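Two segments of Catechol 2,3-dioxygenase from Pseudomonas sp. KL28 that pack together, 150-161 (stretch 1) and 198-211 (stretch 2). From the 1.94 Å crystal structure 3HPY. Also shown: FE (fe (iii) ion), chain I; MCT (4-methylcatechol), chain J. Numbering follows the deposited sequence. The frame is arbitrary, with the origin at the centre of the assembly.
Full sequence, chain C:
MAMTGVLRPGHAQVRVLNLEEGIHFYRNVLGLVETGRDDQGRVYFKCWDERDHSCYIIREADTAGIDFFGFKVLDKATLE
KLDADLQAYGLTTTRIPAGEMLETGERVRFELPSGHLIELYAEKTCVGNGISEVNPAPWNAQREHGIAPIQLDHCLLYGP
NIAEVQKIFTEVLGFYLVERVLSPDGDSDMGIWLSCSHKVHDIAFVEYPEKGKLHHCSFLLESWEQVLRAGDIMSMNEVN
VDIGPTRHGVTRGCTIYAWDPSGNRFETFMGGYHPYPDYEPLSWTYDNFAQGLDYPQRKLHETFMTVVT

Stretch 1, residues 150-161: IQLDHCLLYGPN
Stretch 2, residues 198-211: HKVHDIAFVEYPEK

How do the two backbones run? The strand that ends at Gly159 and strand 203-207 lie side by side in parallel, their axes 4.7 Å apart at closest and inclined by 21°. Leu156 pairs with Ala204, Leu157 with Phe205 and Tyr158 with Val206, all with extended phi/psi (-124/120 at Leu156, -136/144 at Phe205). The ladder alternates: Ala204 N to Cys155 O (3.1 Å), Leu157 N to Ala204 O (3.0 Å), Val206 N to Leu157 O (3.0 Å), a weak bond from Gly159 N to Val206 O (3.4 Å), and Tyr208 N to Gly159 O (3.1 Å).

What fills the two faces of this sheet? Leu156, Ala204, Tyr158 and Val206 share one face. There Leu156 (chi1 t, chi2 t) packs apolar carbon on apolar carbon, its CD2 3.5 Å from Val206 CG2. Tyr158, with chi1 at -96°, between wells, lays a ring face against Val206, whose CB sits 3.6 Å from the ring centroid; the edge of the same ring points at the face of Tyr208 (chi1 t), centroids 5.2 Å apart and planes at 71°. On the face of Leu157 and Phe205, Leu157 (chi1 m, chi2 -34°) sets CD2 over the Phe205 ring (chi1 m, chi2 87°), 4.0 Å from its centroid, while the same CD2 lies 3.4 Å from CD1 of Ile203 (chi1 t, chi2 t).

How are the polar side chains held before the ladder begins? Lys199 (m, t, p, t) reaches across to put its ammonium group where a backbone carbonyl and two carboxylates offer negative charge: NZ donates to Asp153 O (2.9 Å) and forms salt bridges with Asp153 OD1 (3.6 Å) and Asp202 OD1 (3.1 Å). Asp153 (chi1 t) uses OD2 to accept from His154 ND1 (2.7 Å), leaving His154 NE2 free to bind iron at 2.4 Å with chi1 p and chi2 -82°. His201 (chi1 p, chi2 -43°) brings its ring obliquely against that of His154, centroids 3.7 Å apart, and NE2 makes a weak hydrogen bond to MCT O4 (3.2 Å), an oxygen that also binds the iron. One water donates to both Asp153 OD2 (2.6 Å) and His201 O (2.7 Å), joining the stretches.

How does the contact finish? Glu207 starts away from stretch 1, but chi1 t and chi2 p turn its end back, and OE2 accepts a weak bond from Asn161 N (2.9 Å). The chain beyond Tyr208 returns past Gly159, whose CA makes a CA-H...O contact with Glu210 O (3.1 Å), and Pro160 CD lies 3.6 Å from Lys211 CB.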

# COMPACT_ATOMS: atom_id res chain seq x y z
N ILE C 150 -7.23 13.20 -7.45
CA ILE C 150 -8.38 13.58 -6.63
C ILE C 150 -8.67 15.08 -6.50
O ILE C 150 -9.82 15.46 -6.31
CB ILE C 150 -8.25 12.96 -5.21
CG1 ILE C 150 -8.54 11.46 -5.27
CG2 ILE C 150 -9.22 13.62 -4.25
CD1 ILE C 150 -7.53 10.65 -6.07
N GLN C 151 -7.65 15.92 -6.56
CA GLN C 151 -7.85 17.36 -6.47
C GLN C 151 -6.61 18.14 -6.91
O GLN C 151 -5.51 17.59 -6.96
CB GLN C 151 -8.19 17.79 -5.03
CG GLN C 151 -7.13 17.47 -3.98
CD GLN C 151 -7.40 18.12 -2.62
OE1 GLN C 151 -8.55 18.21 -2.18
NE2 GLN C 151 -6.34 18.55 -1.95
N LEU C 152 -6.82 19.41 -7.26
CA LEU C 152 -5.72 20.29 -7.62
C LEU C 152 -5.21 20.63 -6.22
O LEU C 152 -5.87 21.36 -5.48
CB LEU C 152 -6.24 21.55 -8.33
CG LEU C 152 -5.27 22.72 -8.52
CD1 LEU C 152 -4.23 22.34 -9.56
CD2 LEU C 152 -6.02 23.99 -8.96
N ASP C 153 -4.06 20.08 -5.83
CA ASP C 153 -3.53 20.30 -4.49
C ASP C 153 -2.87 21.65 -4.27
O ASP C 153 -3.05 22.27 -3.23
CB ASP C 153 -2.51 19.21 -4.14
CG ASP C 153 -2.33 19.07 -2.65
OD1 ASP C 153 -3.26 18.53 -2.00
OD2 ASP C 153 -1.27 19.50 -2.13
N HIS C 154 -2.09 22.07 -5.26
CA HIS C 154 -1.37 23.33 -5.18
C HIS C 154 -0.54 23.52 -6.44
O HIS C 154 -0.73 22.82 -7.44
CB HIS C 154 -0.41 23.32 -3.99
CG HIS C 154 0.63 22.25 -4.07
ND1 HIS C 154 0.39 20.95 -3.69
CD2 HIS C 154 1.93 22.29 -4.46
CE1 HIS C 154 1.49 20.23 -3.84
NE2 HIS C 154 2.44 21.02 -4.31
N CYS C 155 0.38 24.48 -6.37
CA CYS C 155 1.30 24.76 -7.46
C CYS C 155 2.51 25.40 -6.82
O CYS C 155 2.43 25.89 -5.69
CB CYS C 155 0.67 25.70 -8.50
SG CYS C 155 0.55 27.44 -8.00
N LEU C 156 3.63 25.38 -7.52
CA LEU C 156 4.85 25.97 -7.00
C LEU C 156 5.31 26.99 -8.04
O LEU C 156 5.56 26.64 -9.19
CB LEU C 156 5.91 24.89 -6.79
CG LEU C 156 7.17 25.23 -5.99
CD1 LEU C 156 7.95 23.96 -5.70
CD2 LEU C 156 8.03 26.21 -6.75
N LEU C 157 5.39 28.25 -7.62
CA LEU C 157 5.80 29.32 -8.50
C LEU C 157 7.22 29.78 -8.23
O LEU C 157 7.71 29.71 -7.10
CB LEU C 157 4.87 30.53 -8.36
CG LEU C 157 3.37 30.34 -8.57
CD1 LEU C 157 3.11 29.29 -9.64
CD2 LEU C 157 2.74 29.96 -7.25
N TYR C 158 7.86 30.26 -9.29
CA TYR C 158 9.22 30.78 -9.22
C TYR C 158 9.20 32.23 -9.64
O TYR C 158 8.77 32.57 -10.74
CB TYR C 158 10.14 30.00 -10.16
CG TYR C 158 10.89 28.89 -9.50
CD1 TYR C 158 10.22 27.84 -8.88
CD2 TYR C 158 12.29 28.87 -9.51
CE1 TYR C 158 10.92 26.79 -8.29
CE2 TYR C 158 13.00 27.82 -8.92
CZ TYR C 158 12.30 26.78 -8.31
OH TYR C 158 12.99 25.74 -7.74
N GLY C 159 9.68 33.10 -8.76
CA GLY C 159 9.70 34.51 -9.07
C GLY C 159 10.48 35.24 -8.00
O GLY C 159 10.75 34.66 -6.94
N PRO C 160 10.88 36.49 -8.25
CA PRO C 160 11.64 37.31 -7.30
C PRO C 160 10.82 37.84 -6.12
O PRO C 160 9.58 37.82 -6.15
CB PRO C 160 12.18 38.44 -8.17
CG PRO C 160 11.08 38.61 -9.20
CD PRO C 160 10.76 37.17 -9.55
N ASN C 161 11.52 38.31 -5.08
CA ASN C 161 10.91 38.88 -3.88
C ASN C 161 9.91 37.95 -3.21
O ASN C 161 8.72 38.24 -3.18
CB ASN C 161 10.22 40.21 -4.23
CG ASN C 161 11.06 41.07 -5.15
OD1 ASN C 161 12.20 41.42 -4.84
ND2 ASN C 161 10.49 41.42 -6.30
N HIS C 198 -5.62 23.15 6.72
CA HIS C 198 -4.77 22.28 7.53
C HIS C 198 -3.97 21.30 6.65
O HIS C 198 -3.52 20.24 7.10
CB HIS C 198 -5.53 21.53 8.65
CG HIS C 198 -6.63 20.63 8.17
ND1 HIS C 198 -7.96 20.98 8.25
CD2 HIS C 198 -6.59 19.40 7.61
CE1 HIS C 198 -8.70 20.00 7.76
NE2 HIS C 198 -7.89 19.03 7.36
N LYS C 199 -3.80 21.68 5.38
CA LYS C 199 -3.01 20.88 4.44
C LYS C 199 -1.56 21.38 4.60
O LYS C 199 -1.34 22.51 5.05
CB LYS C 199 -3.47 21.13 2.99
CG LYS C 199 -4.85 20.60 2.64
CD LYS C 199 -5.38 21.18 1.33
CE LYS C 199 -4.45 20.90 0.17
NZ LYS C 199 -4.83 21.63 -1.06
N VAL C 200 -0.59 20.55 4.25
CA VAL C 200 0.82 20.94 4.35
C VAL C 200 1.08 22.22 3.56
O VAL C 200 1.95 23.01 3.93
CB VAL C 200 1.76 19.82 3.84
CG1 VAL C 200 2.11 18.89 4.98
CG2 VAL C 200 1.09 19.04 2.72
N HIS C 201 0.35 22.42 2.47
CA HIS C 201 0.44 23.65 1.69
C HIS C 201 -0.55 23.71 0.53
O HIS C 201 -0.87 22.70 -0.11
CB HIS C 201 1.85 23.87 1.15
CG HIS C 201 2.26 22.88 0.10
ND1 HIS C 201 1.99 21.54 0.21
CD2 HIS C 201 2.97 23.04 -1.04
CE1 HIS C 201 2.51 20.90 -0.82
NE2 HIS C 201 3.11 21.79 -1.60
N ASP C 202 -1.04 24.91 0.27
CA ASP C 202 -1.96 25.13 -0.83
C ASP C 202 -1.20 25.78 -1.97
O ASP C 202 -1.64 25.76 -3.12
CB ASP C 202 -3.12 26.01 -0.36
CG ASP C 202 -4.06 25.26 0.58
OD1 ASP C 202 -4.93 24.52 0.09
OD2 ASP C 202 -3.89 25.41 1.81
N ILE C 203 -0.03 26.33 -1.65
CA ILE C 203 0.81 26.98 -2.64
C ILE C 203 2.21 27.20 -2.08
O ILE C 203 2.40 27.32 -0.87
CB ILE C 203 0.19 28.34 -3.07
CG1 ILE C 203 0.90 28.88 -4.31
CG2 ILE C 203 0.28 29.34 -1.92
CD1 ILE C 203 0.16 30.04 -4.99
N ALA C 204 3.21 27.21 -2.97
CA ALA C 204 4.59 27.43 -2.55
C ALA C 204 5.32 28.31 -3.55
O ALA C 204 4.92 28.39 -4.71
CB ALA C 204 5.33 26.09 -2.40
N PHE C 205 6.37 28.98 -3.08
CA PHE C 205 7.18 29.88 -3.90
C PHE C 205 8.67 29.65 -3.64
O PHE C 205 9.09 29.37 -2.51
CB PHE C 205 6.89 31.36 -3.59
CG PHE C 205 5.51 31.82 -3.99
CD1 PHE C 205 4.43 31.68 -3.12
CD2 PHE C 205 5.30 32.41 -5.23
CE1 PHE C 205 3.17 32.11 -3.48
CE2 PHE C 205 4.03 32.85 -5.60
CZ PHE C 205 2.96 32.70 -4.72
N VAL C 206 9.47 29.78 -4.69
CA VAL C 206 10.91 29.63 -4.57
C VAL C 206 11.56 30.87 -5.17
O VAL C 206 11.20 31.29 -6.27
CB VAL C 206 11.39 28.37 -5.30
CG1 VAL C 206 12.89 28.22 -5.14
CG2 VAL C 206 10.70 27.14 -4.73
N GLU C 207 12.52 31.44 -4.45
CA GLU C 207 13.22 32.65 -4.90
C GLU C 207 13.84 32.41 -6.26
O GLU C 207 14.59 31.46 -6.44
CB GLU C 207 14.31 33.03 -3.90
CG GLU C 207 14.92 34.42 -4.13
CD GLU C 207 13.97 35.55 -3.74
OE1 GLU C 207 13.47 35.55 -2.59
OE2 GLU C 207 13.74 36.45 -4.58
N TYR C 208 13.52 33.28 -7.22
CA TYR C 208 14.05 33.14 -8.56
C TYR C 208 14.13 34.49 -9.26
O TYR C 208 13.20 35.29 -9.19
CB TYR C 208 13.14 32.20 -9.36
CG TYR C 208 13.75 31.69 -10.64
CD1 TYR C 208 14.92 30.93 -10.61
CD2 TYR C 208 13.14 31.92 -11.86
CE1 TYR C 208 15.47 30.42 -11.79
CE2 TYR C 208 13.67 31.41 -13.04
CZ TYR C 208 14.83 30.66 -13.00
OH TYR C 208 15.36 30.15 -14.17
N PRO C 209 15.26 34.76 -9.95
CA PRO C 209 15.48 36.02 -10.67
C PRO C 209 14.40 36.34 -11.71
O PRO C 209 14.02 37.50 -11.86
CB PRO C 209 16.84 35.80 -11.32
CG PRO C 209 17.54 34.95 -10.31
CD PRO C 209 16.48 33.94 -9.95
N GLU C 210 13.91 35.32 -12.41
CA GLU C 210 12.88 35.51 -13.43
C GLU C 210 11.52 35.53 -12.76
O GLU C 210 11.32 34.87 -11.74
CB GLU C 210 12.91 34.36 -14.44
CG GLU C 210 12.62 34.77 -15.87
CD GLU C 210 13.81 35.46 -16.52
OE1 GLU C 210 14.13 36.60 -16.11
OE2 GLU C 210 14.42 34.86 -17.43
N LYS C 211 10.58 36.28 -13.33
CA LYS C 211 9.24 36.37 -12.75
C LYS C 211 8.19 35.71 -13.63
O LYS C 211 8.35 35.62 -14.85
CB LYS C 211 8.86 37.83 -12.50
CG LYS C 211 8.70 38.66 -13.76
CD LYS C 211 8.05 40.01 -13.47
CE LYS C 211 8.91 40.90 -12.60
NZ LYS C 211 8.16 42.11 -12.14
FE FE I . 4.42 20.21 -5.34
C1 MCT J . 8.60 20.32 -2.52
C2 MCT J . 8.08 20.62 -3.79
C3 MCT J . 6.72 20.34 -4.07
O3 MCT J . 6.23 20.61 -5.28
C4 MCT J . 5.88 19.77 -3.07
O4 MCT J . 4.57 19.50 -3.36
C5 MCT J . 6.40 19.47 -1.79
C6 MCT J . 7.77 19.75 -1.52
C MCT J . 10.03 20.61 -2.22
O HOH W 1 -0.61 20.03 0.37